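Local coordinates for haemagglutinin I (PDB 3A5P), which is a haemagglutinin that probably binds carbohydrates as a lectin, with a minimal recognition domain of the legume lectin fold, at residues V86-G91 / Q96-K101. Sequence-based numbering, arbitrary orientation.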
loop_
_atom_site.group_PDB
_atom_site.type_symbol
_atom_site.label_atom_id
_atom_site.label_comp_id
_atom_site.label_asym_id
_atom_site.label_seq_id
_atom_site.Cartn_x
_atom_site.Cartn_y
_atom_site.Cartn_z
ATOM N N VAL A 86 -4.833 12.919 -8.582
ATOM C CA VAL A 86 -5.015 13.066 -7.144
ATOM C C VAL A 86 -4.498 14.434 -6.735
ATOM O O VAL A 86 -3.359 14.773 -7.043
ATOM C CB VAL A 86 -4.256 11.977 -6.332
ATOM C CG1 VAL A 86 -4.798 11.930 -4.877
ATOM C CG2 VAL A 86 -4.391 10.605 -6.999
ATOM N N SER A 87 -5.340 15.206 -6.056
ATOM C CA SER A 87 -4.928 16.462 -5.451
ATOM C C SER A 87 -4.931 16.283 -3.942
ATOM O O SER A 87 -5.952 15.894 -3.387
ATOM C CB SER A 87 -5.893 17.578 -5.850
ATOM O OG SER A 87 -5.533 18.800 -5.228
ATOM N N ILE A 88 -3.794 16.575 -3.295
ATOM C CA ILE A 88 -3.658 16.406 -1.843
ATOM C C ILE A 88 -3.365 17.738 -1.163
ATOM O O ILE A 88 -2.454 18.450 -1.564
ATOM C CB ILE A 88 -2.555 15.377 -1.484
ATOM C CG1 ILE A 88 -2.810 14.057 -2.243
ATOM C CG2 ILE A 88 -2.520 15.149 0.024
ATOM C CD1 ILE A 88 -1.664 13.051 -2.185
ATOM N N SER A 89 -4.169 18.070 -0.160
ATOM C CA SER A 89 -4.045 19.347 0.511
ATOM C C SER A 89 -4.274 19.203 2.011
ATOM O O SER A 89 -5.050 18.347 2.446
ATOM C CB SER A 89 -5.049 20.342 -0.077
ATOM O OG SER A 89 -4.941 21.580 0.618
ATOM N N THR A 90 -3.608 20.048 2.796
ATOM C CA THR A 90 -3.850 20.125 4.245
ATOM C C THR A 90 -4.494 21.464 4.640
ATOM O O THR A 90 -4.860 21.674 5.804
ATOM C CB THR A 90 -2.532 20.024 5.040
ATOM O OG1 THR A 90 -1.620 21.003 4.522
ATOM C CG2 THR A 90 -1.903 18.631 4.889
ATOM N N GLY A 91 -4.605 22.380 3.684
ATOM C CA GLY A 91 -5.028 23.748 4.013
ATOM C C GLY A 91 -3.868 24.656 4.383
ATOM O O GLY A 91 -4.074 25.831 4.701
ATOM N N GLN A 96 -1.064 19.827 -3.737
ATOM C CA GLN A 96 -0.067 19.232 -4.619
ATOM C C GLN A 96 -0.679 18.065 -5.375
ATOM O O GLN A 96 -1.494 17.324 -4.826
ATOM C CB GLN A 96 1.147 18.812 -3.804
ATOM C CG GLN A 96 1.796 20.034 -3.133
ATOM C CD GLN A 96 3.086 19.713 -2.479
ATOM O OE1 GLN A 96 4.109 19.543 -3.145
ATOM N NE2 GLN A 96 3.060 19.617 -1.152
ATOM N N HIS A 97 -0.297 17.928 -6.640
ATOM C CA HIS A 97 -0.868 16.930 -7.512
ATOM C C HIS A 97 0.087 15.750 -7.709
ATOM O O HIS A 97 1.303 15.933 -7.766
ATOM C CB HIS A 97 -1.179 17.586 -8.865
ATOM C CG HIS A 97 -1.671 16.638 -9.909
ATOM N ND1 HIS A 97 -0.826 16.028 -10.814
ATOM C CD2 HIS A 97 -2.922 16.224 -10.219
ATOM C CE1 HIS A 97 -1.537 15.263 -11.626
ATOM N NE2 HIS A 97 -2.813 15.356 -11.280
ATOM N N LEU A 98 -0.477 14.546 -7.823
ATOM C CA LEU A 98 0.238 13.395 -8.373
ATOM C C LEU A 98 -0.712 12.586 -9.255
ATOM O O LEU A 98 -1.937 12.806 -9.267
ATOM C CB LEU A 98 0.842 12.510 -7.250
ATOM C CG LEU A 98 -0.109 11.869 -6.212
ATOM C CD1 LEU A 98 -0.778 10.579 -6.738
ATOM C CD2 LEU A 98 0.586 11.568 -4.844
ATOM N N THR A 99 -0.130 11.651 -9.988
ATOM C CA THR A 99 -0.917 10.702 -10.752
ATOM C C THR A 99 -0.579 9.301 -10.328
ATOM O O THR A 99 0.604 8.938 -10.150
ATOM C CB THR A 99 -0.727 10.832 -12.269
ATOM O OG1 THR A 99 0.671 10.844 -12.583
ATOM C CG2 THR A 99 -1.377 12.096 -12.758
ATOM N N LEU A 100 -1.642 8.524 -10.128
ATOM C CA LEU A 100 -1.550 7.117 -9.743
ATOM C C LEU A 100 -0.660 6.349 -10.709
ATOM O O LEU A 100 -0.691 6.602 -11.923
ATOM C CB LEU A 100 -2.948 6.486 -9.719
ATOM C CG LEU A 100 -3.894 7.032 -8.636
ATOM C CD1 LEU A 100 -5.300 6.378 -8.735
ATOM C CD2 LEU A 100 -3.305 6.881 -7.227
ATOM N N LYS A 101 0.106 5.409 -10.174
ATOM C CA LYS A 101 1.004 4.586 -10.983
ATOM C C LYS A 101 0.418 3.200 -11.146
ATOM O O LYS A 101 0.171 2.499 -10.150
ATOM C CB LYS A 101 2.372 4.507 -10.310
ATOM C CG LYS A 101 3.094 5.822 -10.337
ATOM C CD LYS A 101 3.904 6.045 -9.071
ATOM C CE LYS A 101 5.095 5.154 -8.991
ATOM N NZ LYS A 101 6.193 5.854 -8.282
#
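Val86 and Leu98 face each other as a hydrogen-bonded antiparallel pair, Val86 N giving to Leu98 O at 3.0 Å and Leu98 N returning to Val86 O at 3.0 Å. Two residues on, Ile88 and Gln96 repeat the exchange, with a nearly straight bond from Ile88 N to Gln96 O (2.9 Å, 172° at the hydrogen). Between them, Ser87 and His97 form the non-hydrogen-bonded pair, and the CA-H of His97 makes a CA-H...O contact with Val86 O.

On the buried face, the Leu98 side chain lies alongside Val86, its CD1 3.6 Å from Val86 CG2, while its other branch, CD2, reaches Ile88 CD1 at 3.8 Å. With CG between the backbone N and the carbonyl carbon (chi1 60°), the turn about the next bond (chi2 81°) sets one methyl against each neighbour. Leu100, beyond the strand, crosses Val86 at about a right angle and sets CD2 3.9 Å from Val86 CG2.

Ile40 of the opposing sheet packs on Leu98 and Leu100, and Phe42 and Phe66 on Ile88; on the other face, Asn85 OD1 bonds His97 NE2. Strands 85-89 and 96-99 thus form a hairpin at one margin of the chain's four-strand sheet, consistent with a legume-lectin-like sandwich. Four main-chain bonds fix its register, apolar branches pack it against the other sheet, and Gln96 NE2 adds a polar tie to Gln67 O.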